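Kelch domain-containing protein (Colletotrichum graminicola M1.001, PDB 5C86) probably oxidises primary alcohols at a mononuclear copper site, as a fungal alcohol oxidase of the galactose oxidase and glyoxal oxidase family (AA5). Local coordinates at residues Asn2-Val10 and Phe322-Val330; Met169-Trp180 and Arg215-Ser226. All coordinates share one frame; numbering follows the deposited sequence.

Contact 1 of 2, residues Asn2-Val10 and Phe322-Val330; sequences NVGKWGPMV and FTPTTPHTV
Val3 and Thr326 join the two segments through their backbones: the amide N of Thr326 donates to the carbonyl O of Val3 at 3.2 Å, lying in the carbonyl plane on a lone pair. That oxygen is shared, since it also accepts from the indole NE1 of Trp368. Around this point residues 2-6 and 324-328 run almost in the same direction, 11° apart. A water widens the polar link, giving a proton to Gly4 O and lying 2.7 Å from Thr326 OG1.

The second polar link comes from a side chain. Trp6 has its CG anti to the carbonyl carbon (chi1 -67°), which turns the indole toward residues 326-328 and brings NE1 within 3.0 Å of Thr326 O. The donor stands above that carbonyl plane rather than on a lone pair, and the bond is bent, with an N-H...O angle of 143°. A weak second bond from the same NE1 reaches Pro327 O, making the interaction bifurcated.

Van der Waals contacts surround these bonds. Thr326 CG2 lies 3.8 Å from Trp6 CD1, and His328 CB lies 3.8 Å from Trp6 CZ2 on the benzo part of the indole. Val3 CG1 approaches Pro324 O at 3.8 Å. Thr325 turns its hydroxyl to Trp292, and its CB lies 3.5 Å from Val3 O.

The contact joins N-terminal strand 5-11 to the segment leaving strand 321-324 of the neighbouring blade. By pairing with 364-369, strand 5-11 completes the blade of the last propeller strands, as in the ring closure of beta-propellers.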
loop_
_atom_site.group_PDB
_atom_site.type_symbol
_atom_site.label_atom_id
_atom_site.label_comp_id
_atom_site.label_asym_id
_atom_site.label_seq_id
_atom_site.Cartn_x
_atom_site.Cartn_y
_atom_site.Cartn_z
ATOM N N ASN A 2 3.079 22.042 11.931
ATOM C CA ASN A 2 2.919 20.607 11.698
ATOM C C ASN A 2 2.839 20.306 10.207
ATOM O O ASN A 2 2.037 19.523 9.728
ATOM C CB ASN A 2 1.755 20.007 12.527
ATOM C CG ASN A 2 1.849 20.355 14.020
ATOM O OD1 ASN A 2 2.939 20.592 14.573
ATOM N ND2 ASN A 2 0.707 20.457 14.658
ATOM N N VAL A 3 3.698 20.956 9.462
ATOM C CA VAL A 3 3.711 20.802 8.047
ATOM C C VAL A 3 4.806 19.863 7.548
ATOM O O VAL A 3 4.774 19.536 6.362
ATOM C CB VAL A 3 3.741 22.182 7.327
ATOM C CG1 VAL A 3 2.490 22.978 7.650
ATOM C CG2 VAL A 3 5.000 22.978 7.691
ATOM N N GLY A 4 5.782 19.448 8.402
ATOM C CA GLY A 4 6.861 18.660 7.947
ATOM C C GLY A 4 7.741 19.378 6.986
ATOM O O GLY A 4 7.764 20.632 6.962
ATOM N N LYS A 5 8.446 18.644 6.208
ATOM C CA LYS A 5 9.426 19.203 5.295
ATOM C C LYS A 5 9.691 18.285 4.161
ATOM O O LYS A 5 9.848 17.101 4.351
ATOM C CB LYS A 5 10.727 19.426 6.066
ATOM C CG LYS A 5 11.776 20.200 5.296
ATOM C CD LYS A 5 12.924 20.635 6.213
ATOM C CE LYS A 5 13.759 21.694 5.507
ATOM N NZ LYS A 5 14.632 21.067 4.494
ATOM N N TRP A 6 9.860 18.816 2.939
ATOM C CA TRP A 6 10.273 18.065 1.807
ATOM C C TRP A 6 11.780 17.989 1.675
ATOM O O TRP A 6 12.421 19.011 1.885
ATOM C CB TRP A 6 9.750 18.722 0.506
ATOM C CG TRP A 6 8.297 18.679 0.375
ATOM C CD1 TRP A 6 7.478 19.682 0.499
ATOM C CD2 TRP A 6 7.519 17.554 -0.044
ATOM N NE1 TRP A 6 6.179 19.290 0.259
ATOM C CE2 TRP A 6 6.172 17.974 -0.079
ATOM C CE3 TRP A 6 7.824 16.262 -0.347
ATOM C CZ2 TRP A 6 5.116 17.106 -0.467
ATOM C CZ3 TRP A 6 6.736 15.370 -0.765
ATOM C CH2 TRP A 6 5.427 15.829 -0.800
ATOM N N GLY A 7 12.310 16.869 1.274
ATOM C CA GLY A 7 13.699 16.772 0.883
ATOM C C GLY A 7 13.916 17.168 -0.573
ATOM O O GLY A 7 12.990 17.561 -1.257
ATOM N N PRO A 8 15.120 16.974 -1.058
ATOM C CA PRO A 8 15.363 17.379 -2.438
ATOM C C PRO A 8 14.681 16.486 -3.453
ATOM O O PRO A 8 14.347 15.300 -3.172
ATOM C CB PRO A 8 16.892 17.196 -2.566
ATOM C CG PRO A 8 17.239 16.183 -1.514
ATOM C CD PRO A 8 16.353 16.593 -0.366
ATOM N N MET A 9 14.456 17.024 -4.661
ATOM C CA MET A 9 13.837 16.257 -5.727
ATOM C C MET A 9 14.788 15.145 -6.150
ATOM O O MET A 9 15.985 15.385 -6.326
ATOM C CB MET A 9 13.470 17.115 -6.971
ATOM C CG MET A 9 12.358 18.175 -6.829
ATOM S SD MET A 9 10.586 17.746 -6.880
ATOM C CE MET A 9 10.585 16.069 -7.334
ATOM N N VAL A 10 14.224 13.949 -6.316
ATOM C CA VAL A 10 14.859 12.714 -6.678
ATOM C C VAL A 10 14.314 12.426 -8.077
ATOM O O VAL A 10 13.104 12.495 -8.302
ATOM C CB VAL A 10 14.450 11.638 -5.660
ATOM C CG1 VAL A 10 14.657 10.201 -6.135
ATOM C CG2 VAL A 10 15.218 11.924 -4.366
ATOM N N PHE A 322 -8.184 16.500 10.070
ATOM C CA PHE A 322 -7.247 16.736 8.990
ATOM C C PHE A 322 -6.531 18.036 9.161
ATOM O O PHE A 322 -7.222 19.021 9.489
ATOM C CB PHE A 322 -7.958 16.847 7.653
ATOM C CG PHE A 322 -8.573 15.563 7.149
ATOM C CD1 PHE A 322 -7.839 14.681 6.362
ATOM C CD2 PHE A 322 -9.873 15.219 7.484
ATOM C CE1 PHE A 322 -8.424 13.524 5.866
ATOM C CE2 PHE A 322 -10.426 14.054 6.986
ATOM C CZ PHE A 322 -9.721 13.234 6.169
ATOM N N THR A 323 -5.215 18.130 8.873
ATOM C CA THR A 323 -4.484 19.369 8.801
ATOM C C THR A 323 -3.642 19.361 7.580
ATOM O O THR A 323 -3.120 18.336 7.171
ATOM C CB THR A 323 -3.597 19.617 10.023
ATOM O OG1 THR A 323 -2.817 18.484 10.239
ATOM C CG2 THR A 323 -4.423 19.816 11.215
ATOM N N PRO A 324 -3.452 20.521 6.925
ATOM C CA PRO A 324 -2.610 20.580 5.752
ATOM C C PRO A 324 -1.122 20.491 5.995
ATOM O O PRO A 324 -0.611 20.940 7.079
ATOM C CB PRO A 324 -2.971 21.958 5.153
ATOM C CG PRO A 324 -3.332 22.781 6.322
ATOM C CD PRO A 324 -4.082 21.826 7.280
ATOM N N THR A 325 -0.381 19.904 5.108
ATOM C CA THR A 325 1.031 19.859 5.243
ATOM C C THR A 325 1.695 20.670 4.101
ATOM O O THR A 325 0.971 21.271 3.284
ATOM C CB THR A 325 1.565 18.447 5.329
ATOM O OG1 THR A 325 1.354 17.755 4.079
ATOM C CG2 THR A 325 0.854 17.712 6.452
ATOM N N THR A 326 2.998 20.660 3.994
ATOM C CA THR A 326 3.619 21.594 3.040
ATOM C C THR A 326 3.256 21.178 1.602
ATOM O O THR A 326 3.462 20.041 1.187
ATOM C CB THR A 326 5.124 21.668 3.268
ATOM O OG1 THR A 326 5.366 22.263 4.556
ATOM C CG2 THR A 326 5.789 22.551 2.264
ATOM N N PRO A 327 2.765 22.157 0.822
ATOM C CA PRO A 327 2.467 21.845 -0.572
ATOM C C PRO A 327 3.656 21.486 -1.432
ATOM O O PRO A 327 4.818 21.839 -1.132
ATOM C CB PRO A 327 1.799 23.123 -1.133
ATOM C CG PRO A 327 2.134 24.174 -0.199
ATOM C CD PRO A 327 2.403 23.540 1.156
ATOM N N HIS A 328 3.349 20.700 -2.459
ATOM C CA HIS A 328 4.310 20.355 -3.504
ATOM C C HIS A 328 3.920 21.228 -4.730
ATOM O O HIS A 328 2.855 21.806 -4.777
ATOM C CB HIS A 328 4.398 18.848 -3.743
ATOM C CG HIS A 328 3.085 18.180 -3.977
ATOM N ND1 HIS A 328 2.242 17.744 -2.976
ATOM C CD2 HIS A 328 2.432 17.951 -5.133
ATOM C CE1 HIS A 328 1.154 17.206 -3.530
ATOM N NE2 HIS A 328 1.260 17.318 -4.838
ATOM N N THR A 329 4.842 21.260 -5.674
ATOM C CA THR A 329 4.650 22.056 -6.908
ATOM C C THR A 329 4.269 21.233 -8.104
ATOM O O THR A 329 3.500 21.704 -8.960
ATOM C CB THR A 329 5.905 22.895 -7.236
ATOM O OG1 THR A 329 7.055 22.064 -7.375
ATOM C CG2 THR A 329 6.079 23.977 -6.214
ATOM N N VAL A 330 4.645 19.974 -8.117
ATOM C CA VAL A 330 4.326 19.071 -9.197
ATOM C C VAL A 330 3.002 18.343 -8.901
ATOM O O VAL A 330 2.894 17.691 -7.866
ATOM C CB VAL A 330 5.433 18.041 -9.454
ATOM C CG1 VAL A 330 5.101 17.093 -10.575
ATOM C CG2 VAL A 330 6.775 18.770 -9.791
HETATM O O HOH W 1 8.053 22.641 4.990
#

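Contact 2 of 2, residues Met169-Trp180 and Arg215-Ser226; sequences MQRGMFPDSHAW and RGTDEDSMCGVS
Met169 and Asp220, His178 and Cys223, and Trp180 and Ser226 mark the nearest approaches of two irregular backbones, with a type I turn at Phe174-Ser177 and a type II turn at Ser221-Gly224. The carboxylate of Asp220 takes the backbone N of Gln170 on the syn side of OD2, at 3.0 Å and nearly straight (172°). A water bridges the same OD2 to Arg171 NH1, while OD1 is held by the backbone N of Lys196.

Met169 CE packs on Met222 CB at 3.7 Å. Bent at chi2 and chi3, the Met222 chain folds back to put CE 3.4 Å from Ser177 O and SD at the edge of the His178 ring. Trp180 lays CZ3 over one face of the Arg215 guanidinium, 3.7 Å from NE, with the planes 46° apart. Asp218 OD2 fixes that group side-on, receiving both NE and NH2. A water joins Trp180 NE1, His178 O and Cys223 N.

His178 NE2 bonds to Tyr245 OH, and its ring meets that of Tyr120, which binds copper in another crystal structure of this protein. The contact thus packs the connections into and out of the propeller blade of strands 181-183 to 208-214 beside the AA5 copper site, empty here.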
loop_
_atom_site.group_PDB
_atom_site.type_symbol
_atom_site.label_atom_id
_atom_site.label_comp_id
_atom_site.label_asym_id
_atom_site.label_seq_id
_atom_site.Cartn_x
_atom_site.Cartn_y
_atom_site.Cartn_z
ATOM N N MET A 169 -18.826 -1.471 -9.532
ATOM C CA MET A 169 -19.450 -0.160 -9.384
ATOM C C MET A 169 -20.587 0.019 -10.409
ATOM O O MET A 169 -20.641 -0.668 -11.417
ATOM C CB MET A 169 -18.436 0.933 -9.684
ATOM C CG MET A 169 -17.207 0.839 -8.808
ATOM S SD MET A 169 -16.749 2.422 -8.170
ATOM C CE MET A 169 -17.082 3.629 -9.462
ATOM N N GLN A 170 -21.408 1.027 -10.149
ATOM C CA GLN A 170 -22.593 1.261 -10.985
ATOM C C GLN A 170 -22.238 1.839 -12.355
ATOM O O GLN A 170 -22.928 1.558 -13.300
ATOM C CB GLN A 170 -23.560 2.202 -10.230
ATOM C CG GLN A 170 -24.356 1.637 -9.072
ATOM C CD GLN A 170 -25.476 2.569 -8.572
ATOM O OE1 GLN A 170 -25.941 3.459 -9.284
ATOM N NE2 GLN A 170 -25.907 2.357 -7.341
ATOM N N ARG A 171 -21.169 2.614 -12.469
ATOM C CA ARG A 171 -20.865 3.436 -13.630
ATOM C C ARG A 171 -19.380 3.388 -13.959
ATOM O O ARG A 171 -18.524 3.154 -13.072
ATOM C CB ARG A 171 -21.143 4.941 -13.339
ATOM C CG ARG A 171 -22.534 5.254 -12.804
ATOM C CD ARG A 171 -22.553 6.705 -12.292
ATOM N NE ARG A 171 -23.716 7.125 -11.520
ATOM C CZ ARG A 171 -23.975 6.844 -10.236
ATOM N NH1 ARG A 171 -23.191 6.084 -9.452
ATOM N NH2 ARG A 171 -25.083 7.357 -9.716
ATOM N N GLY A 172 -19.092 3.770 -15.188
ATOM C CA GLY A 172 -17.762 4.177 -15.619
ATOM C C GLY A 172 -16.904 3.000 -16.058
ATOM O O GLY A 172 -17.307 1.829 -16.043
ATOM N N MET A 173 -15.703 3.380 -16.458
ATOM C CA MET A 173 -14.655 2.450 -16.908
ATOM C C MET A 173 -14.132 1.593 -15.791
ATOM O O MET A 173 -14.136 1.985 -14.624
ATOM C CB MET A 173 -13.456 3.231 -17.476
ATOM C CG MET A 173 -13.884 4.060 -18.632
ATOM S SD MET A 173 -12.878 5.527 -18.738
ATOM C CE MET A 173 -11.187 4.929 -18.475
ATOM N N PHE A 174 -13.682 0.408 -16.169
ATOM C CA PHE A 174 -13.038 -0.553 -15.258
ATOM C C PHE A 174 -13.791 -0.647 -13.927
ATOM O O PHE A 174 -13.164 -0.527 -12.852
ATOM C CB PHE A 174 -11.581 -0.147 -15.027
ATOM C CG PHE A 174 -10.823 0.152 -16.323
ATOM C CD1 PHE A 174 -10.879 -0.718 -17.381
ATOM C CD2 PHE A 174 -10.113 1.316 -16.445
ATOM C CE1 PHE A 174 -10.192 -0.407 -18.574
ATOM C CE2 PHE A 174 -9.383 1.598 -17.588
ATOM C CZ PHE A 174 -9.435 0.736 -18.640
ATOM N N PRO A 175 -15.131 -0.815 -13.932
ATOM C CA PRO A 175 -15.864 -0.753 -12.706
ATOM C C PRO A 175 -15.615 -1.905 -11.681
ATOM O O PRO A 175 -16.092 -1.807 -10.510
ATOM C CB PRO A 175 -17.350 -0.692 -13.174
ATOM C CG PRO A 175 -17.312 -1.562 -14.397
ATOM C CD PRO A 175 -16.041 -1.141 -15.082
ATOM N N ASP A 176 -14.935 -2.944 -12.131
ATOM C CA ASP A 176 -14.544 -4.076 -11.327
ATOM C C ASP A 176 -13.120 -3.955 -10.823
ATOM O O ASP A 176 -12.579 -4.939 -10.302
ATOM C CB ASP A 176 -14.644 -5.306 -12.216
ATOM C CG ASP A 176 -13.722 -5.247 -13.455
ATOM O OD1 ASP A 176 -13.129 -4.153 -13.861
ATOM O OD2 ASP A 176 -13.608 -6.340 -14.111
ATOM N N SER A 177 -12.476 -2.810 -10.974
ATOM C CA SER A 177 -11.012 -2.736 -10.795
ATOM C C SER A 177 -10.653 -1.941 -9.514
ATOM O O SER A 177 -11.521 -1.210 -8.940
ATOM C CB SER A 177 -10.417 -2.091 -12.018
ATOM O OG SER A 177 -10.707 -2.997 -13.114
ATOM N N HIS A 178 -9.392 -2.037 -9.108
ATOM C CA HIS A 178 -8.843 -1.340 -7.946
ATOM C C HIS A 178 -9.704 -1.553 -6.693
ATOM O O HIS A 178 -9.894 -0.615 -5.909
ATOM C CB HIS A 178 -8.638 0.147 -8.199
ATOM C CG HIS A 178 -7.921 0.463 -9.462
ATOM N ND1 HIS A 178 -6.792 -0.168 -9.900
ATOM C CD2 HIS A 178 -8.237 1.374 -10.393
ATOM C CE1 HIS A 178 -6.379 0.411 -11.007
ATOM N NE2 HIS A 178 -7.272 1.308 -11.370
ATOM N N ALA A 179 -10.190 -2.756 -6.480
ATOM C CA ALA A 179 -10.926 -3.023 -5.247
ATOM C C ALA A 179 -10.097 -2.708 -3.986
ATOM O O ALA A 179 -8.837 -2.909 -3.961
ATOM C CB ALA A 179 -11.382 -4.457 -5.200
ATOM N N TRP A 180 -10.787 -2.210 -2.961
ATOM C CA TRP A 180 -10.154 -1.877 -1.673
ATOM C C TRP A 180 -10.113 -3.195 -0.830
ATOM O O TRP A 180 -10.897 -3.366 0.060
ATOM C CB TRP A 180 -10.917 -0.794 -0.970
ATOM C CG TRP A 180 -11.129 0.481 -1.671
ATOM C CD1 TRP A 180 -10.724 0.844 -2.924
ATOM C CD2 TRP A 180 -11.923 1.537 -1.203
ATOM N NE1 TRP A 180 -11.135 2.105 -3.230
ATOM C CE2 TRP A 180 -11.922 2.565 -2.188
ATOM C CE3 TRP A 180 -12.623 1.763 -0.014
ATOM C CZ2 TRP A 180 -12.577 3.793 -1.986
ATOM C CZ3 TRP A 180 -13.262 2.966 0.167
ATOM C CH2 TRP A 180 -13.268 3.953 -0.788
ATOM N N ARG A 215 -21.172 1.272 2.624
ATOM C CA ARG A 215 -20.226 2.161 3.251
ATOM C C ARG A 215 -20.909 3.453 3.683
ATOM O O ARG A 215 -20.811 4.510 3.082
ATOM C CB ARG A 215 -19.008 2.424 2.325
ATOM C CG ARG A 215 -17.880 3.161 3.014
ATOM C CD ARG A 215 -16.557 3.282 2.209
ATOM N NE ARG A 215 -16.810 3.870 0.907
ATOM C CZ ARG A 215 -17.099 3.190 -0.204
ATOM N NH1 ARG A 215 -16.906 1.911 -0.310
ATOM N NH2 ARG A 215 -17.530 3.855 -1.270
ATOM N N GLY A 216 -21.694 3.339 4.750
ATOM C CA GLY A 216 -22.484 4.500 5.198
ATOM C C GLY A 216 -23.371 5.068 4.125
ATOM O O GLY A 216 -23.999 4.302 3.419
ATOM N N THR A 217 -23.405 6.390 4.005
ATOM C CA THR A 217 -24.106 7.024 2.911
ATOM C C THR A 217 -23.149 7.438 1.802
ATOM O O THR A 217 -23.472 8.252 0.982
ATOM C CB THR A 217 -24.804 8.322 3.379
ATOM O OG1 THR A 217 -23.813 9.193 3.988
ATOM C CG2 THR A 217 -25.903 7.908 4.342
ATOM N N ASP A 218 -21.940 6.871 1.773
ATOM C CA ASP A 218 -20.999 7.213 0.669
ATOM C C ASP A 218 -21.514 6.742 -0.667
ATOM O O ASP A 218 -22.358 5.788 -0.796
ATOM C CB ASP A 218 -19.628 6.557 0.958
ATOM C CG ASP A 218 -18.452 7.235 0.260
ATOM O OD1 ASP A 218 -18.596 8.400 -0.188
ATOM O OD2 ASP A 218 -17.347 6.567 0.199
ATOM N N GLU A 219 -21.040 7.431 -1.681
ATOM C CA GLU A 219 -21.249 7.025 -3.069
ATOM C C GLU A 219 -20.098 6.099 -3.532
ATOM O O GLU A 219 -19.075 5.968 -2.879
ATOM C CB GLU A 219 -21.360 8.244 -4.012
ATOM C CG GLU A 219 -22.514 9.243 -3.788
ATOM C CD GLU A 219 -23.879 8.593 -3.665
ATOM O OE1 GLU A 219 -24.169 7.540 -4.306
ATOM O OE2 GLU A 219 -24.687 9.141 -2.893
ATOM N N ASP A 220 -20.253 5.501 -4.681
ATOM C CA ASP A 220 -19.168 4.777 -5.309
ATOM C C ASP A 220 -17.940 5.736 -5.444
ATOM O O ASP A 220 -18.074 6.951 -5.706
ATOM C CB ASP A 220 -19.558 4.385 -6.700
ATOM C CG ASP A 220 -20.594 3.268 -6.736
ATOM O OD1 ASP A 220 -20.854 2.564 -5.735
ATOM O OD2 ASP A 220 -21.097 3.007 -7.862
ATOM N N SER A 221 -16.724 5.170 -5.192
ATOM C CA SER A 221 -15.556 6.014 -4.924
ATOM C C SER A 221 -14.324 5.394 -5.578
ATOM O O SER A 221 -13.301 5.154 -4.941
ATOM C CB SER A 221 -15.331 6.059 -3.404
ATOM O OG SER A 221 -16.335 6.800 -2.736
ATOM N N MET A 222 -14.347 5.317 -6.905
ATOM C CA MET A 222 -13.250 4.748 -7.644
ATOM C C MET A 222 -12.013 5.608 -7.444
ATOM O O MET A 222 -12.112 6.826 -7.531
ATOM C CB MET A 222 -13.583 4.695 -9.116
ATOM C CG MET A 222 -12.468 4.108 -10.003
ATOM S SD MET A 222 -11.916 2.441 -9.594
ATOM C CE MET A 222 -13.323 1.462 -10.053
ATOM N N CYS A 223 -10.891 4.949 -7.163
ATOM C CA CYS A 223 -9.602 5.598 -6.926
ATOM C C CYS A 223 -9.653 6.576 -5.793
ATOM O O CYS A 223 -8.901 7.552 -5.758
ATOM C CB CYS A 223 -9.016 6.208 -8.188
ATOM S SG CYS A 223 -8.733 4.881 -9.439
ATOM N N GLY A 224 -10.586 6.289 -4.847
ATOM C CA GLY A 224 -10.445 6.688 -3.442
ATOM C C GLY A 224 -9.355 5.840 -2.847
ATOM O O GLY A 224 -8.807 4.973 -3.519
ATOM N N VAL A 225 -8.975 6.134 -1.622
ATOM C CA VAL A 225 -7.888 5.444 -0.932
ATOM C C VAL A 225 -8.385 4.855 0.365
ATOM O O VAL A 225 -9.368 5.340 0.976
ATOM C CB VAL A 225 -6.705 6.358 -0.699
ATOM C CG1 VAL A 225 -6.041 6.731 -1.997
ATOM C CG2 VAL A 225 -7.057 7.603 0.057
ATOM N N SER A 226 -7.708 3.851 0.841
ATOM C CA SER A 226 -8.028 3.202 2.126
ATOM C C SER A 226 -6.812 2.628 2.753
ATOM O O SER A 226 -5.863 2.227 2.030
ATOM C CB SER A 226 -9.100 2.132 1.980
ATOM O OG SER A 226 -8.683 0.949 1.307
HETATM O O HOH W 2 -22.749 6.096 -6.254
HETATM O O HOH W 3 -20.914 4.684 -9.895
HETATM O O HOH W 4 -10.219 2.301 -6.014
#

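How the contacts relate
Contact 1 joins two neighbouring blades of the propeller, and contact 2 packs two successive inter-blade connections; they share no strand, and their centres lie 28 Å apart with no touching atoms. Contact 2 is nested within the chain loop that contact 1 closes. Contact 1 is partly buried, lies away from the copper site and relies largely on backbone carbonyls, met by an amide and an indole N-H. The more extensive contact 2 is buried: it combines sulfur-bearing side chains, a tryptophan packed on a guanidinium, three bridging waters and one direct hydrogen bond, against one water in contact 1. Contact 1 ties the N-terminal strand to the neighbouring blade, whereas contact 2 reaches the copper-binding residues Tyr120 and His423 through His178.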